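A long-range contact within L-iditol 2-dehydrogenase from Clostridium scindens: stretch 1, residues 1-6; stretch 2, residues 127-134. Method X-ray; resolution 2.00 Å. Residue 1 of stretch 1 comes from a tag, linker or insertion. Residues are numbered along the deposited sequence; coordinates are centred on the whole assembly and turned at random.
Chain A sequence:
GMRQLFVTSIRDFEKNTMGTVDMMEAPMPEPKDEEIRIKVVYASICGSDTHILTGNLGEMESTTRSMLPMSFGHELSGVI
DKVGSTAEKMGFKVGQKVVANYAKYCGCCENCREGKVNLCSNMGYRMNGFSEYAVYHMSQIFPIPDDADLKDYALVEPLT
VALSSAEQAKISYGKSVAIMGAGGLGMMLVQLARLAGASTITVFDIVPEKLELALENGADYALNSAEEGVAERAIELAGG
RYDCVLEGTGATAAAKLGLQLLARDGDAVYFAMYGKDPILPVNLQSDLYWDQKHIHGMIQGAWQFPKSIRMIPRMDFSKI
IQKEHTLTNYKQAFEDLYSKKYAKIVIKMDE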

ATOM      1  N   GLY A   1     -38.326  -9.568  33.787  1.00 72.12           N
ATOM      2  CA  GLY A   1     -37.334  -8.856  32.955  1.00 66.87           C
ATOM      3  C   GLY A   1     -37.901  -8.768  31.567  1.00 67.23           C
ATOM      4  O   GLY A   1     -38.938  -8.166  31.367  1.00 76.48           O
HETATM    5  N   MSE A   2     -37.282  -9.459  30.627  1.00 62.04           N
HETATM    6  CA  MSE A   2     -37.524  -9.215  29.221  1.00 56.46           C
HETATM    7  C   MSE A   2     -37.417 -10.510  28.438  1.00 51.03           C
HETATM    8  O   MSE A   2     -36.922 -11.504  28.950  1.00 50.43           O
HETATM    9  CB  MSE A   2     -36.422  -8.308  28.739  1.00 56.89           C
HETATM   10  CG  MSE A   2     -35.098  -8.885  29.166  1.00 60.26           C
HETATM   11 SE   MSE A   2     -33.711  -8.215  28.108  0.75 59.91          SE
HETATM   12  CE  MSE A   2     -32.181  -9.381  28.497  1.00 64.59           C
ATOM     13  N   ARG A   3     -37.823 -10.465  27.172  1.00 47.64           N
ATOM     14  CA  ARG A   3     -37.694 -11.611  26.255  1.00 45.58           C
ATOM     15  C   ARG A   3     -36.262 -11.735  25.664  1.00 43.76           C
ATOM     16  O   ARG A   3     -35.702 -10.772  25.191  1.00 43.10           O
ATOM     17  CB  ARG A   3     -38.705 -11.471  25.119  1.00 44.12           C
ATOM     18  CG  ARG A   3     -40.138 -11.311  25.627  1.00 46.41           C
ATOM     19  CD  ARG A   3     -41.142 -11.292  24.510  1.00 46.52           C
ATOM     20  NE  ARG A   3     -40.947 -10.117  23.676  1.00 46.51           N
ATOM     21  CZ  ARG A   3     -41.472  -9.946  22.464  1.00 46.34           C
ATOM     22  NH1 ARG A   3     -42.210 -10.890  21.897  1.00 47.04           N
ATOM     23  NH2 ARG A   3     -41.205  -8.827  21.799  1.00 48.14           N
ATOM     24  N   GLN A   4     -35.673 -12.917  25.724  1.00 42.37           N
ATOM     25  CA  GLN A   4     -34.395 -13.170  25.085  1.00 41.95           C
ATOM     26  C   GLN A   4     -34.361 -14.600  24.567  1.00 40.11           C
ATOM     27  O   GLN A   4     -34.899 -15.469  25.215  1.00 40.25           O
ATOM     28  CB  GLN A   4     -33.272 -12.940  26.068  1.00 41.43           C
ATOM     29  CG  GLN A   4     -31.868 -13.245  25.520  1.00 41.45           C
ATOM     30  CD  GLN A   4     -30.763 -12.744  26.443  1.00 42.79           C
ATOM     31  OE1 GLN A   4     -31.046 -12.272  27.524  1.00 43.35           O
ATOM     32  NE2 GLN A   4     -29.502 -12.809  25.991  1.00 43.97           N
ATOM     33  N   LEU A   5     -33.695 -14.823  23.417  1.00 40.28           N
ATOM     34  CA  LEU A   5     -33.489 -16.142  22.834  1.00 38.55           C
ATOM     35  C   LEU A   5     -32.138 -16.685  23.213  1.00 41.27           C
ATOM     36  O   LEU A   5     -31.185 -15.947  23.244  1.00 42.90           O
ATOM     37  CB  LEU A   5     -33.504 -16.045  21.324  1.00 37.54           C
ATOM     38  CG  LEU A   5     -34.718 -15.321  20.781  1.00 37.28           C
ATOM     39  CD1 LEU A   5     -34.709 -15.326  19.257  1.00 38.44           C
ATOM     40  CD2 LEU A   5     -35.964 -15.930  21.312  1.00 38.77           C
ATOM     41  N   PHE A   6     -32.074 -17.991  23.430  1.00 41.88           N
ATOM     42  CA  PHE A   6     -30.865 -18.677  23.801  1.00 44.24           C
ATOM     43  C   PHE A   6     -30.747 -19.909  22.932  1.00 46.63           C
ATOM     44  O   PHE A   6     -31.753 -20.499  22.481  1.00 48.51           O
ATOM     45  CB  PHE A   6     -30.950 -19.124  25.265  1.00 48.01           C
ATOM     46  CG  PHE A   6     -30.939 -17.994  26.246  1.00 48.31           C
ATOM     47  CD1 PHE A   6     -32.116 -17.295  26.543  1.00 48.96           C
ATOM     48  CD2 PHE A   6     -29.762 -17.617  26.877  1.00 49.52           C
ATOM     49  CE1 PHE A   6     -32.112 -16.233  27.441  1.00 47.74           C
ATOM     50  CE2 PHE A   6     -29.748 -16.544  27.791  1.00 49.18           C
ATOM     51  CZ  PHE A   6     -30.926 -15.851  28.064  1.00 47.93           C
HETATM   52  N   MSE A 127     -22.675 -11.205  23.174  1.00 48.18           N
HETATM   53  CA  MSE A 127     -23.550 -11.850  22.229  1.00 47.83           C
HETATM   54  C   MSE A 127     -24.946 -11.872  22.851  1.00 44.96           C
HETATM   55  O   MSE A 127     -25.354 -12.881  23.361  1.00 46.09           O
HETATM   56  CB  MSE A 127     -23.102 -13.299  21.935  1.00 49.46           C
HETATM   57  CG  MSE A 127     -21.641 -13.544  21.604  1.00 52.34           C
HETATM   58 SE   MSE A 127     -21.017 -12.443  20.125  0.75 56.28          SE
HETATM   59  CE  MSE A 127     -19.579 -13.552  19.287  1.00 73.20           C
ATOM     60  N   ASN A 128     -25.632 -10.745  22.813  1.00 43.04           N
ATOM     61  CA  ASN A 128     -27.010 -10.649  23.249  1.00 44.47           C
ATOM     62  C   ASN A 128     -27.869  -9.963  22.279  1.00 43.88           C
ATOM     63  O   ASN A 128     -28.830  -9.343  22.646  1.00 45.18           O
ATOM     64  CB  ASN A 128     -27.065  -9.867  24.501  1.00 47.61           C
ATOM     65  CG  ASN A 128     -26.318 -10.527  25.553  1.00 48.66           C
ATOM     66  OD1 ASN A 128     -26.699 -11.586  26.036  1.00 53.06           O
ATOM     67  ND2 ASN A 128     -25.190  -9.973  25.872  1.00 51.40           N
ATOM     68  N   GLY A 129     -27.538 -10.109  21.009  1.00 42.29           N
ATOM     69  CA  GLY A 129     -28.305  -9.506  19.960  1.00 39.00           C
ATOM     70  C   GLY A 129     -29.754  -9.855  19.974  1.00 40.81           C
ATOM     71  O   GLY A 129     -30.577  -9.005  19.700  1.00 40.78           O
ATOM     72  N   PHE A 130     -30.063 -11.105  20.307  1.00 41.25           N
ATOM     73  CA  PHE A 130     -31.425 -11.600  20.288  1.00 40.40           C
ATOM     74  C   PHE A 130     -32.127 -11.454  21.668  1.00 42.71           C
ATOM     75  O   PHE A 130     -32.716 -12.388  22.241  1.00 41.79           O
ATOM     76  CB  PHE A 130     -31.405 -13.038  19.794  1.00 42.06           C
ATOM     77  CG  PHE A 130     -31.040 -13.157  18.339  1.00 43.35           C
ATOM     78  CD1 PHE A 130     -31.818 -12.549  17.360  1.00 42.68           C
ATOM     79  CD2 PHE A 130     -29.936 -13.900  17.944  1.00 45.44           C
ATOM     80  CE1 PHE A 130     -31.484 -12.662  16.026  1.00 43.99           C
ATOM     81  CE2 PHE A 130     -29.608 -14.007  16.607  1.00 44.31           C
ATOM     82  CZ  PHE A 130     -30.399 -13.379  15.650  1.00 42.48           C
ATOM     83  N   SER A 131     -32.087 -10.219  22.132  1.00 41.74           N
ATOM     84  CA  SER A 131     -32.551  -9.801  23.404  1.00 43.07           C
ATOM     85  C   SER A 131     -33.282  -8.473  23.209  1.00 39.52           C
ATOM     86  O   SER A 131     -32.906  -7.679  22.398  1.00 39.85           O
ATOM     87  CB  SER A 131     -31.314  -9.625  24.266  1.00 43.46           C
ATOM     88  OG  SER A 131     -31.698  -9.418  25.556  1.00 51.55           O
ATOM     89  N   GLU A 132     -34.306  -8.195  23.973  1.00 40.50           N
ATOM     90  CA  GLU A 132     -35.007  -6.921  23.823  1.00 39.99           C
ATOM     91  C   GLU A 132     -34.179  -5.742  24.296  1.00 39.32           C
ATOM     92  O   GLU A 132     -34.347  -4.641  23.786  1.00 36.51           O
ATOM     93  CB  GLU A 132     -36.315  -6.958  24.596  1.00 45.07           C
ATOM     94  CG  GLU A 132     -37.347  -7.841  23.938  1.00 44.95           C
ATOM     95  CD  GLU A 132     -38.627  -7.882  24.754  1.00 50.01           C
ATOM     96  OE1 GLU A 132     -38.530  -8.000  26.013  1.00 46.34           O
ATOM     97  OE2 GLU A 132     -39.706  -7.830  24.101  1.00 50.40           O
ATOM     98  N   TYR A 133     -33.273  -5.969  25.255  1.00 39.04           N
ATOM     99  CA  TYR A 133     -32.384  -4.917  25.734  1.00 40.28           C
ATOM    100  C   TYR A 133     -31.028  -5.517  25.916  1.00 42.71           C
ATOM    101  O   TYR A 133     -30.900  -6.618  26.441  1.00 43.51           O
ATOM    102  CB  TYR A 133     -32.845  -4.326  27.095  1.00 43.19           C
ATOM    103  CG  TYR A 133     -34.195  -3.654  27.019  1.00 42.37           C
ATOM    104  CD1 TYR A 133     -35.352  -4.383  27.130  1.00 45.31           C
ATOM    105  CD2 TYR A 133     -34.301  -2.302  26.730  1.00 45.21           C
ATOM    106  CE1 TYR A 133     -36.567  -3.777  26.999  1.00 48.34           C
ATOM    107  CE2 TYR A 133     -35.529  -1.695  26.599  1.00 46.01           C
ATOM    108  CZ  TYR A 133     -36.640  -2.429  26.750  1.00 46.53           C
ATOM    109  OH  TYR A 133     -37.856  -1.833  26.604  1.00 51.72           O
ATOM    110  N   ALA A 134     -30.007  -4.813  25.488  1.00 39.83           N
ATOM    111  CA  ALA A 134     -28.663  -5.349  25.669  1.00 42.90           C
ATOM    112  C   ALA A 134     -27.719  -4.240  26.041  1.00 40.05           C
ATOM    113  O   ALA A 134     -27.911  -3.107  25.594  1.00 39.69           O
ATOM    114  CB  ALA A 134     -28.196  -6.020  24.383  1.00 42.41           C
TER

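The two stretches meet through a single beta bridge that pairs Gln4 with Ser131, their CA atoms 4.2 Å apart. Two backbone hydrogen bonds flank the pair. Leu5 N donates to Phe130 O at 2.9 Å, and the nearly straight angle of 171° indicates good alignment. Glu132 N donates to Arg3 O at 3.2 Å, a longer bond with an angle of 150°. Phe130 O also receives a CA-H...O contact from Gln4 CA at 3.4 Å, so one carbonyl serves two neighbouring residues of the strand.

The charged contact is centred on Glu132, whose CA-to-CB bond points toward stretch 1. Its carboxylate holds Arg3 at two levels. OE1 of Glu132 accepts a hydrogen bond from the backbone Arg3 N at 2.8 Å. OE2 of Glu132 forms a salt bridge with Arg3 NE at 2.6 Å, and also accepts from Arg3 NH2 at 2.9 Å. This oxygen lies at the edge of the guanidinium, near its plane, where the N-H groups point. The backbone and side chain of Arg3 are thus both tied to one acid.

Among the uncharged side chains, Gln4 NE2 makes a weak hydrogen bond to Asn128 OD1 at 3.1 Å; the angle is only 133°. Gln4 is extended, with chi1 and chi2 both t, and this carries its amide out to Asn128.

The apolar contacts are few. Met2 is a selenomethionine, and its SE lies 4.1 Å from Tyr133 CB, at the edge of the tyrosine ring. Leu5 and Phe130 both direct their CA-to-CB bonds toward the opposing stretch, and their CB atoms meet at 4.0 Å. The end of the Phe130 side chain then leads away. Separately from these apolar pairs, Met2 CE comes within 3.0 Å of Ser131 OG, a tight approach for a methyl group.

Gly1 comes from the expression tag and takes no part in the contact.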